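Local atomic coordinates of ABC transporter ATP-binding protein (Sulfolobus tokodaii, PDB entry 2PJZ), a protein that probably binds and hydrolyses ATP as the nucleotide-binding subunit of an ABC transporter, perhaps one for cobalt. Residues A[162-166]-A[184-190]; A[25-29]-A[176-180]; A[21-26]-A[199-204]; A[85-91]-A[121-127]. One frame throughout, in Å; residues are numbered along the deposited sequence. Where two conformers were deposited one is given.

Interaction 1: residues A[162-166]-A[184-190]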
loop_
_atom_site.group_PDB
_atom_site.type_symbol
_atom_site.label_atom_id
_atom_site.label_comp_id
_atom_site.label_asym_id
_atom_site.label_seq_id
_atom_site.Cartn_x
_atom_site.Cartn_y
_atom_site.Cartn_z
ATOM N N ALA A 162 -5.037 4.841 -18.282
ATOM C CA ALA A 162 -4.870 3.601 -19.038
ATOM C C ALA A 162 -3.849 2.669 -18.385
ATOM O O ALA A 162 -4.106 1.475 -18.216
ATOM C CB ALA A 162 -4.485 3.896 -20.509
ATOM N N ARG A 163 -2.702 3.225 -18.002
ATOM C CA ARG A 163 -1.653 2.432 -17.362
ATOM C C ARG A 163 -2.021 2.012 -15.936
ATOM O O ARG A 163 -1.552 0.987 -15.460
ATOM C CB ARG A 163 -0.308 3.157 -17.409
ATOM C CG ARG A 163 0.251 3.159 -18.815
ATOM C CD ARG A 163 1.466 4.027 -18.955
ATOM N NE ARG A 163 1.749 4.219 -20.371
ATOM C CZ ARG A 163 2.887 4.685 -20.860
ATOM N NH1 ARG A 163 3.877 5.024 -20.043
ATOM N NH2 ARG A 163 3.026 4.831 -22.176
ATOM N N ARG A 164 -2.871 2.787 -15.277
ATOM C CA ARG A 164 -3.423 2.371 -13.987
ATOM C C ARG A 164 -4.209 1.070 -14.106
ATOM O O ARG A 164 -4.117 0.179 -13.241
ATOM C CB ARG A 164 -4.315 3.446 -13.396
ATOM C CG ARG A 164 -3.570 4.598 -12.749
ATOM C CD ARG A 164 -4.547 5.661 -12.328
ATOM N NE ARG A 164 -3.950 6.556 -11.343
ATOM C CZ ARG A 164 -4.633 7.353 -10.526
ATOM N NH1 ARG A 164 -5.960 7.403 -10.577
ATOM N NH2 ARG A 164 -3.984 8.115 -9.662
ATOM N N HIS A 165 -4.998 0.972 -15.174
ATOM C CA HIS A 165 -5.765 -0.224 -15.460
ATOM C C HIS A 165 -4.911 -1.419 -15.807
ATOM O O HIS A 165 -5.209 -2.541 -15.377
ATOM C CB HIS A 165 -6.791 0.072 -16.558
ATOM C CG HIS A 165 -8.030 0.706 -16.019
ATOM N ND1 HIS A 165 -8.066 2.022 -15.607
ATOM C CD2 HIS A 165 -9.243 0.182 -15.726
ATOM C CE1 HIS A 165 -9.267 2.296 -15.133
ATOM N NE2 HIS A 165 -9.995 1.194 -15.177
ATOM N N VAL A 166 -3.850 -1.190 -16.570
ATOM C CA VAL A 166 -2.902 -2.248 -16.909
ATOM C C VAL A 166 -2.181 -2.780 -15.646
ATOM O O VAL A 166 -2.158 -3.997 -15.399
ATOM C CB VAL A 166 -1.904 -1.796 -18.002
ATOM C CG1 VAL A 166 -0.830 -2.848 -18.213
ATOM C CG2 VAL A 166 -2.657 -1.571 -19.333
ATOM N N GLU A 184 -5.347 7.663 -2.632
ATOM C CA GLU A 184 -6.191 7.899 -3.812
ATOM C C GLU A 184 -7.481 7.080 -3.841
ATOM O O GLU A 184 -7.458 5.865 -3.892
ATOM C CB GLU A 184 -5.389 7.620 -5.083
ATOM C CG GLU A 184 -4.054 8.302 -5.046
ATOM C CD GLU A 184 -3.396 8.322 -6.380
ATOM O OE1 GLU A 184 -3.031 7.235 -6.866
ATOM O OE2 GLU A 184 -3.224 9.434 -6.926
ATOM N N LEU A 185 -8.605 7.763 -3.820
ATOM C CA LEU A 185 -9.888 7.094 -3.688
ATOM C C LEU A 185 -10.457 6.685 -5.043
ATOM O O LEU A 185 -11.311 5.800 -5.117
ATOM C CB LEU A 185 -10.869 8.010 -2.947
ATOM C CG LEU A 185 -10.519 8.443 -1.526
ATOM C CD1 LEU A 185 -11.455 9.541 -1.099
ATOM C CD2 LEU A 185 -10.564 7.283 -0.518
ATOM N N ASP A 186 -9.970 7.318 -6.113
ATOM C CA ASP A 186 -10.475 7.066 -7.468
ATOM C C ASP A 186 -10.099 5.680 -8.013
ATOM O O ASP A 186 -10.573 5.263 -9.074
ATOM C CB ASP A 186 -10.054 8.208 -8.426
ATOM C CG ASP A 186 -8.528 8.290 -8.659
ATOM O OD1 ASP A 186 -7.755 7.488 -8.083
ATOM O OD2 ASP A 186 -8.091 9.172 -9.449
ATOM N N MET A 187 -9.249 4.962 -7.276
ATOM C CA MET A 187 -8.825 3.654 -7.715
ATOM C C MET A 187 -9.582 2.493 -7.069
ATOM O O MET A 187 -9.476 1.349 -7.527
ATOM C CB MET A 187 -7.321 3.485 -7.497
ATOM C CG MET A 187 -6.732 2.724 -8.654
ATOM S SD MET A 187 -6.631 3.910 -9.983
ATOM C CE MET A 187 -7.387 3.020 -11.358
ATOM N N LEU A 188 -10.363 2.789 -6.036
ATOM C CA LEU A 188 -11.027 1.744 -5.256
ATOM C C LEU A 188 -12.049 0.918 -6.036
ATOM O O LEU A 188 -12.315 -0.226 -5.667
ATOM C CB LEU A 188 -11.666 2.329 -4.002
ATOM C CG LEU A 188 -10.711 2.883 -2.937
ATOM C CD1 LEU A 188 -11.511 3.544 -1.822
ATOM C CD2 LEU A 188 -9.781 1.785 -2.373
ATOM N N ASN A 189 -12.609 1.500 -7.112
ATOM C CA ASN A 189 -13.644 0.843 -7.909
ATOM C C ASN A 189 -13.106 -0.384 -8.624
ATOM O O ASN A 189 -13.871 -1.206 -9.122
ATOM C CB ASN A 189 -14.204 1.813 -8.946
ATOM C CG ASN A 189 -13.174 2.187 -9.977
ATOM O OD1 ASN A 189 -12.466 3.191 -9.832
ATOM N ND2 ASN A 189 -13.029 1.350 -10.996
ATOM N N LEU A 190 -11.789 -0.486 -8.715
ATOM C CA LEU A 190 -11.164 -1.675 -9.301
ATOM C C LEU A 190 -10.831 -2.720 -8.232
ATOM O O LEU A 190 -10.348 -3.801 -8.553
ATOM C CB LEU A 190 -9.889 -1.291 -10.060
ATOM C CG LEU A 190 -10.053 -0.641 -11.442
ATOM C CD1 LEU A 190 -8.677 -0.332 -11.994
ATOM C CD2 LEU A 190 -10.827 -1.559 -12.395
#
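Arg164, on helix 161-173, reaches across to Glu184 and Asp186 in the loop after strand 177-182. The ionic part rests on its guanidinium. NH1 meets Asp186 OD2 at 3.0 Å, close to the guanidinium plane but from above the carboxylate plane, which stands 87° to it. A second, weak bond runs from the same NH1 to Asp186 OD1. NH2 forms a salt bridge with Glu184 OE1 at 3.1 Å. Phe156 O takes NE. The side chain is held straight from CG to NE, with CG beside the backbone N (chi1 -78°), and this carries the charge out to the loop.

The apolar part involves Met187 and Leu190. The bent Met187 side chain sets SD 3.6 Å from Arg164 CD, and its CE lies 3.7 Å from Arg164 CB. Next along, Leu190 CD1 sits over one face of the His165 ring in a CH-pi contact, 3.9 Å from the ring centroid. Ala161 O accepts a hydrogen bond from His165 ND1, which should help fix the ring's rotation.

A methionine in place of Arg164 would probably leave both carboxylates without their shared positive mate and Phe156 O without this donor. One cation thus offsets two acids at a partly exposed surface contact. The chemistry implies a salt-bridge network joining helix 161-173, which follows the probable Walker B strand, to the loop after the probable H-loop histidine.

Interaction 2: residues A[25-29]-A[176-180]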
loop_
_atom_site.group_PDB
_atom_site.type_symbol
_atom_site.label_atom_id
_atom_site.label_comp_id
_atom_site.label_asym_id
_atom_site.label_seq_id
_atom_site.Cartn_x
_atom_site.Cartn_y
_atom_site.Cartn_z
ATOM N N ASN A 25 -1.790 -2.635 15.271
ATOM C CA ASN A 25 -1.982 -4.089 15.218
ATOM C C ASN A 25 -2.708 -4.510 13.931
ATOM O O ASN A 25 -3.683 -3.869 13.514
ATOM C CB ASN A 25 -2.775 -4.552 16.416
ATOM C CG ASN A 25 -2.023 -4.410 17.702
ATOM O OD1 ASN A 25 -1.075 -5.149 17.972
ATOM N ND2 ASN A 25 -2.459 -3.456 18.537
ATOM N N LEU A 26 -2.210 -5.549 13.266
ATOM C CA LEU A 26 -2.832 -6.007 12.033
ATOM C C LEU A 26 -2.395 -7.447 11.750
ATOM O O LEU A 26 -1.221 -7.755 11.915
ATOM C CB LEU A 26 -2.393 -5.122 10.847
ATOM C CG LEU A 26 -2.859 -5.510 9.442
ATOM C CD1 LEU A 26 -4.349 -5.287 9.320
ATOM C CD2 LEU A 26 -2.120 -4.733 8.360
ATOM N N GLU A 27 -3.304 -8.301 11.266
ATOM C CA GLU A 27 -2.885 -9.616 10.742
ATOM C C GLU A 27 -3.496 -9.742 9.374
ATOM O O GLU A 27 -4.698 -9.446 9.190
ATOM C CB GLU A 27 -3.282 -10.815 11.677
ATOM C CG GLU A 27 -2.578 -10.705 13.015
ATOM C CD GLU A 27 -2.563 -11.925 13.900
ATOM O OE1 GLU A 27 -3.355 -12.860 13.645
ATOM O OE2 GLU A 27 -1.727 -11.919 14.859
ATOM N N VAL A 28 -2.664 -10.111 8.406
ATOM C CA VAL A 28 -3.094 -10.286 7.024
ATOM C C VAL A 28 -2.677 -11.676 6.576
ATOM O O VAL A 28 -1.502 -12.040 6.696
ATOM C CB VAL A 28 -2.416 -9.266 6.092
ATOM C CG1 VAL A 28 -2.857 -9.496 4.649
ATOM C CG2 VAL A 28 -2.796 -7.852 6.509
ATOM N N ASN A 29 -3.619 -12.452 6.050
ATOM C CA ASN A 29 -3.209 -13.727 5.455
ATOM C C ASN A 29 -4.031 -14.066 4.237
ATOM O O ASN A 29 -5.259 -13.932 4.274
ATOM C CB ASN A 29 -3.264 -14.863 6.469
ATOM C CG ASN A 29 -4.652 -15.161 6.950
ATOM O OD1 ASN A 29 -5.167 -14.473 7.819
ATOM N ND2 ASN A 29 -5.258 -16.235 6.415
ATOM N N LYS A 176 -0.462 -13.009 -4.096
ATOM C CA LYS A 176 -1.759 -13.234 -3.493
ATOM C C LYS A 176 -1.983 -12.511 -2.177
ATOM O O LYS A 176 -3.101 -12.051 -1.933
ATOM C CB LYS A 176 -2.041 -14.728 -3.305
ATOM C CG LYS A 176 -3.452 -14.996 -2.724
ATOM C CD LYS A 176 -3.803 -16.478 -2.688
ATOM C CE LYS A 176 -3.289 -17.140 -1.431
ATOM N NZ LYS A 176 -3.724 -18.577 -1.479
ATOM N N GLU A 177 -0.949 -12.402 -1.340
ATOM C CA GLU A 177 -1.119 -11.802 -0.010
ATOM C C GLU A 177 -0.318 -10.498 0.026
ATOM O O GLU A 177 0.735 -10.387 -0.619
ATOM C CB GLU A 177 -0.560 -12.740 1.060
ATOM C CG GLU A 177 -0.514 -12.208 2.513
ATOM C CD GLU A 177 0.016 -13.277 3.448
ATOM O OE1 GLU A 177 -0.575 -14.399 3.477
ATOM O OE2 GLU A 177 1.021 -13.009 4.151
ATOM N N GLY A 178 -0.801 -9.528 0.786
ATOM C CA GLY A 178 0.034 -8.353 1.027
ATOM C C GLY A 178 -0.756 -7.131 1.372
ATOM O O GLY A 178 -1.927 -7.201 1.784
ATOM N N ILE A 179 -0.100 -5.985 1.227
ATOM C CA ILE A 179 -0.675 -4.730 1.697
ATOM C C ILE A 179 -0.411 -3.734 0.601
ATOM O O ILE A 179 0.707 -3.634 0.097
ATOM C CB ILE A 179 -0.017 -4.256 3.033
ATOM C CG1 ILE A 179 -0.438 -5.170 4.198
ATOM C CG2 ILE A 179 -0.442 -2.771 3.368
ATOM C CD1 ILE A 179 0.454 -4.963 5.444
ATOM N N LEU A 180 -1.454 -2.997 0.215
ATOM C CA LEU A 180 -1.329 -1.945 -0.772
ATOM C C LEU A 180 -1.694 -0.668 -0.039
ATOM O O LEU A 180 -2.755 -0.607 0.543
ATOM C CB LEU A 180 -2.329 -2.172 -1.916
ATOM C CG LEU A 180 -2.259 -1.239 -3.140
ATOM C CD1 LEU A 180 -2.923 -1.901 -4.369
ATOM C CD2 LEU A 180 -2.912 0.136 -2.860
#
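Leu26 and Ile179 meet tip to tip, CD2 to CD1 at 3.9 Å, in the tight part of this contact. Strand 25-28 passes over strand 177-180 with an axis separation of 8.5 Å and an angle of 135°. No hydrogen bond joins the two strands, so side chains do the work. Val28 turns both methyls inward. CG1 is anti to the backbone N and lies 3.8 Å from Gly178 O. CG2 faces Ile179 CG1 at 4.3 Å. At the backbone angles of Gly178, a CB would press against the preceding carbonyl O. Val33 and Ile35 of strand 32-36 and Leu47 and Ile50 of helix 43-50 fill in around Ile179.

Towards Asn29 the packing becomes looser and more polar. CG of Glu177 is anti to the backbone N (chi1 174°), and the chain is extended beyond it, running antiparallel alongside Val28. Its carboxylate comes alongside the backbone, with OE1 3.4 Å from Asn29 CA. OE1 accepts a hydrogen bond from Gly30 N and OE2 one from Met1 N, so this buried acid is satisfied by the chain start and the turn after Asn29. Asn29 is exposed, and its CB points away overall. An alanine at Glu177 would probably leave Gly30 N and the Met1 amine without these acceptors, and open a gap beside Val28.

The arrangement fits the ABC ATPase fold, in which an antiparallel beta subdomain lies against the mixed P-loop sheet. Ile179 lies near, though not touching, the probable Walker A loop.

Interaction 3: residues A[21-26]-A[199-204]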
loop_
_atom_site.group_PDB
_atom_site.type_symbol
_atom_site.label_atom_id
_atom_site.label_comp_id
_atom_site.label_asym_id
_atom_site.label_seq_id
_atom_site.Cartn_x
_atom_site.Cartn_y
_atom_site.Cartn_z
ATOM N N LEU A 21 3.200 6.904 15.382
ATOM C CA LEU A 21 2.142 5.907 15.375
ATOM C C LEU A 21 2.451 4.981 16.544
ATOM O O LEU A 21 3.625 4.632 16.785
ATOM C CB LEU A 21 2.208 5.087 14.090
ATOM C CG LEU A 21 1.898 5.811 12.787
ATOM C CD1 LEU A 21 2.049 4.888 11.595
ATOM C CD2 LEU A 21 0.465 6.270 12.878
ATOM N N GLU A 22 1.435 4.605 17.308
ATOM C CA GLU A 22 1.665 3.645 18.385
ATOM C C GLU A 22 0.574 2.584 18.350
ATOM O O GLU A 22 -0.507 2.822 17.784
ATOM C CB GLU A 22 1.665 4.325 19.769
ATOM C CG GLU A 22 2.695 5.433 19.922
ATOM C CD GLU A 22 4.129 4.932 20.051
ATOM O OE1 GLU A 22 4.351 3.728 20.325
ATOM O OE2 GLU A 22 5.038 5.770 19.898
ATOM N N ASN A 23 0.865 1.435 18.950
ATOM C CA ASN A 23 -0.126 0.372 19.147
ATOM C C ASN A 23 -0.795 -0.055 17.827
ATOM O O ASN A 23 -2.030 -0.237 17.738
ATOM C CB ASN A 23 -1.181 0.828 20.181
ATOM C CG ASN A 23 -0.553 1.424 21.430
ATOM O OD1 ASN A 23 -0.820 2.596 21.773
ATOM N ND2 ASN A 23 0.288 0.657 22.101
ATOM N N ILE A 24 0.013 -0.192 16.781
ATOM C CA ILE A 24 -0.523 -0.595 15.487
ATOM C C ILE A 24 -0.582 -2.103 15.471
ATOM O O ILE A 24 0.456 -2.771 15.618
ATOM C CB ILE A 24 0.298 -0.070 14.289
ATOM C CG1 ILE A 24 0.363 1.474 14.310
ATOM C CG2 ILE A 24 -0.252 -0.632 12.906
ATOM C CD1 ILE A 24 -1.021 2.231 14.244
ATOM N N ASN A 25 -1.790 -2.635 15.271
ATOM C CA ASN A 25 -1.982 -4.089 15.218
ATOM C C ASN A 25 -2.708 -4.510 13.931
ATOM O O ASN A 25 -3.683 -3.869 13.514
ATOM C CB ASN A 25 -2.775 -4.552 16.416
ATOM C CG ASN A 25 -2.023 -4.410 17.702
ATOM O OD1 ASN A 25 -1.075 -5.149 17.972
ATOM N ND2 ASN A 25 -2.459 -3.456 18.537
ATOM N N LEU A 26 -2.210 -5.549 13.266
ATOM C CA LEU A 26 -2.832 -6.007 12.033
ATOM C C LEU A 26 -2.395 -7.447 11.750
ATOM O O LEU A 26 -1.221 -7.755 11.915
ATOM C CB LEU A 26 -2.393 -5.122 10.847
ATOM C CG LEU A 26 -2.859 -5.510 9.442
ATOM C CD1 LEU A 26 -4.349 -5.287 9.320
ATOM C CD2 LEU A 26 -2.120 -4.733 8.360
ATOM N N LEU A 199 -6.035 4.298 8.062
ATOM C CA LEU A 199 -5.060 4.781 9.056
ATOM C C LEU A 199 -5.534 6.189 9.428
ATOM O O LEU A 199 -5.229 7.141 8.705
ATOM C CB LEU A 199 -3.645 4.796 8.459
ATOM C CG LEU A 199 -2.446 5.071 9.387
ATOM C CD1 LEU A 199 -2.381 4.111 10.590
ATOM C CD2 LEU A 199 -1.204 4.988 8.581
ATOM N N VAL A 200 -6.273 6.283 10.536
ATOM C CA VAL A 200 -6.787 7.558 11.125
ATOM C C VAL A 200 -7.002 7.397 12.619
ATOM O O VAL A 200 -7.118 6.297 13.113
ATOM C CB VAL A 200 -8.159 8.016 10.514
ATOM C CG1 VAL A 200 -7.963 8.587 9.128
ATOM C CG2 VAL A 200 -9.164 6.870 10.504
ATOM N N GLY A 201 -7.084 8.498 13.360
ATOM C CA GLY A 201 -7.295 8.409 14.807
ATOM C C GLY A 201 -6.106 7.750 15.452
ATOM O O GLY A 201 -6.234 6.988 16.427
ATOM N N ASN A 202 -4.939 7.984 14.849
ATOM C CA ASN A 202 -3.701 7.403 15.333
ATOM C C ASN A 202 -3.863 5.872 15.474
ATOM O O ASN A 202 -3.289 5.232 16.351
ATOM C CB ASN A 202 -3.252 8.172 16.630
ATOM C CG ASN A 202 -3.124 9.756 16.425
ATOM O OD1 ASN A 202 -3.629 10.549 17.219
ATOM N ND2 ASN A 202 -2.455 10.172 15.381
ATOM N N ARG A 203 -4.678 5.262 14.596
ATOM C CA ARG A 203 -4.996 3.819 14.663
ATOM C C ARG A 203 -5.198 3.200 13.268
ATOM O O ARG A 203 -5.525 3.902 12.324
ATOM C CB ARG A 203 -6.319 3.606 15.421
ATOM C CG ARG A 203 -6.327 3.925 16.925
ATOM C CD ARG A 203 -7.726 4.427 17.369
ATOM N NE ARG A 203 -7.644 5.197 18.614
ATOM C CZ ARG A 203 -7.798 4.683 19.836
ATOM N NH1 ARG A 203 -8.065 3.390 19.999
ATOM N NH2 ARG A 203 -7.682 5.470 20.904
ATOM N N LEU A 204 -5.022 1.893 13.145
ATOM C CA LEU A 204 -5.421 1.187 11.932
ATOM C C LEU A 204 -6.823 0.626 12.153
ATOM O O LEU A 204 -6.993 -0.285 12.976
ATOM C CB LEU A 204 -4.468 0.051 11.654
ATOM C CG LEU A 204 -4.154 -0.478 10.269
ATOM C CD1 LEU A 204 -3.936 0.599 9.183
ATOM C CD2 LEU A 204 -2.864 -1.330 10.398
HETATM O O HOH W 1 -1.031 6.078 17.189
HETATM O O HOH W 2 -6.277 -3.708 12.863
#
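Leu204 CD2 is the bump of this contact, and Ile24 and Leu26 form the hollow. The methyl lies 3.7 Å from Ile24 CG2 and 3.8 Å from Leu26 CB. The Leu204 and Ile24 side chains meet at about a right angle, so one branch of Leu204 enters the groove instead of lying flat along it. CG of Leu204 is anti to the backbone N (chi1 -151°), which swings CD2 towards strand 24-26. Tyr197 and Ile35 back the leucine.

Ile24 is a second bump. Its CD1 lies in the angle between Leu199 and the returning strand, 4.3 Å from both Leu199 CD1 and Arg203 CA. Leu199 CD1 is also met from the other branch of the corner by Leu21 CD2, at 4.2 Å. The corner is shaped by a G1 beta bulge in which Asn23 and Ile24 both face Val7. The opposing segment is a tight hairpin, with paired bonds between Val200 and Arg203 and left-handed angles at Gly201 and Asn202.

No direct hydrogen bond crosses the contact. Two waters link the backbones. One accepts from Glu22 N and lies 2.6 Å from Asn202 O. Another donates to Asn25 O at 2.7 Å and only weakly to Leu204 O.

In ABC ATPases an antiparallel beta subdomain packs with the core sheet. In this chain it rests on the hairpin that forms one edge of that mixed sheet. Leu199 also touches the probable P-loop.

Interaction 4: residues A[85-91]-A[121-127]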
loop_
_atom_site.group_PDB
_atom_site.type_symbol
_atom_site.label_atom_id
_atom_site.label_comp_id
_atom_site.label_asym_id
_atom_site.label_seq_id
_atom_site.Cartn_x
_atom_site.Cartn_y
_atom_site.Cartn_z
ATOM N N GLU A 85 18.039 0.615 -6.877
ATOM C CA GLU A 85 19.175 1.529 -6.923
ATOM C C GLU A 85 18.931 2.528 -8.024
ATOM O O GLU A 85 19.046 2.214 -9.206
ATOM C CB GLU A 85 20.489 0.776 -7.101
ATOM C CG GLU A 85 20.881 -0.048 -5.887
ATOM C CD GLU A 85 21.996 -1.031 -6.197
ATOM O OE1 GLU A 85 22.745 -0.793 -7.181
ATOM O OE2 GLU A 85 22.121 -2.045 -5.462
ATOM N N ILE A 86 18.560 3.734 -7.610
ATOM C CA ILE A 86 18.133 4.763 -8.529
ATOM C C ILE A 86 19.246 4.987 -9.580
ATOM O O ILE A 86 18.962 5.162 -10.765
ATOM C CB ILE A 86 17.643 6.044 -7.733
ATOM C CG1 ILE A 86 16.191 6.400 -8.086
ATOM C CG2 ILE A 86 18.567 7.232 -7.893
ATOM C CD1 ILE A 86 15.647 7.633 -7.343
ATOM N N GLY A 87 20.501 4.861 -9.144
ATOM C CA GLY A 87 21.687 5.161 -9.955
ATOM C C GLY A 87 22.006 4.275 -11.153
ATOM O O GLY A 87 22.448 4.792 -12.193
ATOM N N VAL A 88 21.809 2.956 -11.024
ATOM C CA VAL A 88 22.059 2.033 -12.158
ATOM C C VAL A 88 20.886 1.932 -13.133
ATOM O O VAL A 88 19.769 2.418 -12.873
ATOM C CB VAL A 88 22.477 0.590 -11.716
ATOM C CG1 VAL A 88 23.914 0.552 -11.237
ATOM C CG2 VAL A 88 21.543 0.042 -10.658
ATOM N N THR A 89 21.124 1.252 -14.244
ATOM C CA THR A 89 20.086 1.087 -15.240
ATOM C C THR A 89 18.990 0.115 -14.769
ATOM O O THR A 89 19.211 -0.701 -13.859
ATOM C CB THR A 89 20.671 0.681 -16.616
ATOM O OG1 THR A 89 19.720 0.980 -17.639
ATOM C CG2 THR A 89 21.006 -0.802 -16.673
ATOM N N VAL A 90 17.810 0.217 -15.377
ATOM C CA VAL A 90 16.718 -0.728 -15.108
ATOM C C VAL A 90 17.180 -2.153 -15.403
ATOM O O VAL A 90 16.926 -3.064 -14.632
ATOM C CB VAL A 90 15.469 -0.425 -15.972
ATOM C CG1 VAL A 90 14.449 -1.574 -15.890
ATOM C CG2 VAL A 90 14.858 0.918 -15.567
ATOM N N ASN A 91 17.870 -2.338 -16.527
ATOM C CA ASN A 91 18.354 -3.668 -16.899
ATOM C C ASN A 91 19.265 -4.244 -15.814
ATOM O O ASN A 91 19.177 -5.428 -15.483
ATOM C CB ASN A 91 19.035 -3.608 -18.282
ATOM C CG ASN A 91 19.385 -4.950 -18.823
ATOM O OD1 ASN A 91 18.628 -5.915 -18.712
ATOM N ND2 ASN A 91 20.553 -5.023 -19.447
ATOM N N ILE A 121 13.573 1.570 -22.249
ATOM C CA ILE A 121 13.463 1.878 -20.819
ATOM C C ILE A 121 14.442 1.029 -19.999
ATOM O O ILE A 121 14.929 1.485 -18.969
ATOM C CB ILE A 121 11.993 1.770 -20.310
ATOM C CG1 ILE A 121 11.779 2.585 -19.029
ATOM C CG2 ILE A 121 11.563 0.319 -20.139
ATOM C CD1 ILE A 121 10.317 2.755 -18.663
ATOM N N LEU A 122 14.766 -0.172 -20.493
ATOM C CA LEU A 122 15.753 -1.061 -19.856
ATOM C C LEU A 122 17.112 -0.403 -19.737
ATOM O O LEU A 122 17.807 -0.540 -18.731
ATOM C CB LEU A 122 15.945 -2.349 -20.673
ATOM C CG LEU A 122 14.982 -3.521 -20.536
ATOM C CD1 LEU A 122 13.655 -3.209 -21.201
ATOM C CD2 LEU A 122 15.588 -4.771 -21.160
ATOM N N ARG A 123 17.479 0.311 -20.798
ATOM C CA ARG A 123 18.785 0.924 -20.926
ATOM C C ARG A 123 18.897 2.192 -20.097
ATOM O O ARG A 123 19.993 2.684 -19.866
ATOM C CB ARG A 123 19.068 1.198 -22.406
ATOM C CG ARG A 123 18.925 -0.061 -23.275
ATOM C CD ARG A 123 19.609 0.086 -24.624
ATOM N NE ARG A 123 19.956 -1.225 -25.175
ATOM C CZ ARG A 123 20.634 -1.429 -26.306
ATOM N NH1 ARG A 123 21.062 -0.404 -27.040
ATOM N NH2 ARG A 123 20.889 -2.670 -26.706
ATOM N N ARG A 124 17.760 2.704 -19.638
ATOM C CA ARG A 124 17.708 3.939 -18.855
ATOM C C ARG A 124 18.052 3.725 -17.380
ATOM O O ARG A 124 17.754 2.673 -16.803
ATOM C CB ARG A 124 16.331 4.583 -18.993
ATOM C CG ARG A 124 15.961 4.899 -20.438
ATOM C CD ARG A 124 14.724 5.782 -20.535
ATOM N NE ARG A 124 14.989 7.139 -20.076
ATOM C CZ ARG A 124 14.053 8.036 -19.777
ATOM N NH1 ARG A 124 12.758 7.740 -19.875
ATOM N NH2 ARG A 124 14.418 9.242 -19.373
ATOM N N LYS A 125 18.697 4.717 -16.779
ATOM C CA LYS A 125 18.941 4.704 -15.345
ATOM C C LYS A 125 17.636 4.988 -14.605
ATOM O O LYS A 125 16.836 5.812 -15.054
ATOM C CB LYS A 125 20.030 5.712 -14.957
ATOM C CG LYS A 125 21.256 5.714 -15.878
ATOM C CD LYS A 125 22.569 5.715 -15.100
ATOM C CE LYS A 125 23.761 6.131 -15.972
ATOM N NZ LYS A 125 23.777 7.597 -16.352
ATOM N N LEU A 126 17.416 4.285 -13.490
ATOM C CA LEU A 126 16.145 4.378 -12.753
ATOM C C LEU A 126 15.834 5.790 -12.251
ATOM O O LEU A 126 14.711 6.267 -12.415
ATOM C CB LEU A 126 16.077 3.364 -11.587
ATOM C CG LEU A 126 14.763 3.340 -10.776
ATOM C CD1 LEU A 126 13.534 3.158 -11.658
ATOM C CD2 LEU A 126 14.770 2.274 -9.687
ATOM N N TYR A 127 16.831 6.446 -11.656
ATOM C CA TYR A 127 16.694 7.825 -11.139
ATOM C C TYR A 127 16.156 8.803 -12.182
ATOM O O TYR A 127 15.564 9.820 -11.842
ATOM C CB TYR A 127 18.047 8.342 -10.629
ATOM C CG TYR A 127 19.064 8.469 -11.736
ATOM C CD1 TYR A 127 18.931 9.466 -12.713
ATOM C CD2 TYR A 127 20.141 7.584 -11.832
ATOM C CE1 TYR A 127 19.818 9.574 -13.763
ATOM C CE2 TYR A 127 21.064 7.693 -12.869
ATOM C CZ TYR A 127 20.887 8.691 -13.845
ATOM O OH TYR A 127 21.782 8.850 -14.894
#
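A single beta bridge between Thr89 and Lys125 brings together the start of helix 90-100 and the loop that leads to the likely LSGGQ-type signature, in the helical subdomain of the ABC ATPase. Backbone bonds dominate. Leu126 N gives a hydrogen bond to Val88 O at 3.1 Å. Val90 N binds Arg124 O at 2.8 Å. Asn91 N reaches Leu122 O at 2.8 Å. Tyr127 N also points to Ile86 O, but the place of that oxygen is doubtful. Thr89 OG1, in one of its two conformers, lies 2.7 Å from both Leu122 O and Arg124 O.

Side chains finish the joint. Val90 CG2 packs 3.4 Å from Ile121 O, while Phe108 and Val137 lie on the valine as well. Gly87 O meets the edge of the Tyr127 ring, 3.3 Å from CE2. On the exposed side Lys125 bends back so that NZ donates to Tyr127 OH at 2.8 Å, near the ring plane. Asn91 OD1 is taken by Arg105 NH1.

The first-turn amides of helix 90-100 therefore find acceptors in the other segment. The chemistry implies a joint set mainly by backbone geometry, which ties the helix start to the approach to the signature region.

Interaction 2 is the buried contact of the four, interactions 3 and 4 are partly buried, and interaction 1 is a surface contact. Interactions 2 and 3 share Asn25 and Leu26. Both set strand 17-28 on the mixed core sheet by apolar side chains; interaction 3 adds bridging waters and interaction 2 a buried acid. The segments of interactions 1 and 2 alternate along helix 161-173, strand 177-182 and the loop after it, yet interaction 1 relies largely on charge. Interaction 4 stands apart, with its centre about 36 Å from that of interaction 3. It joins parts of the helical subdomain through backbone hydrogen bonds; no direct backbone-to-backbone hydrogen bond joins the segments of the other three.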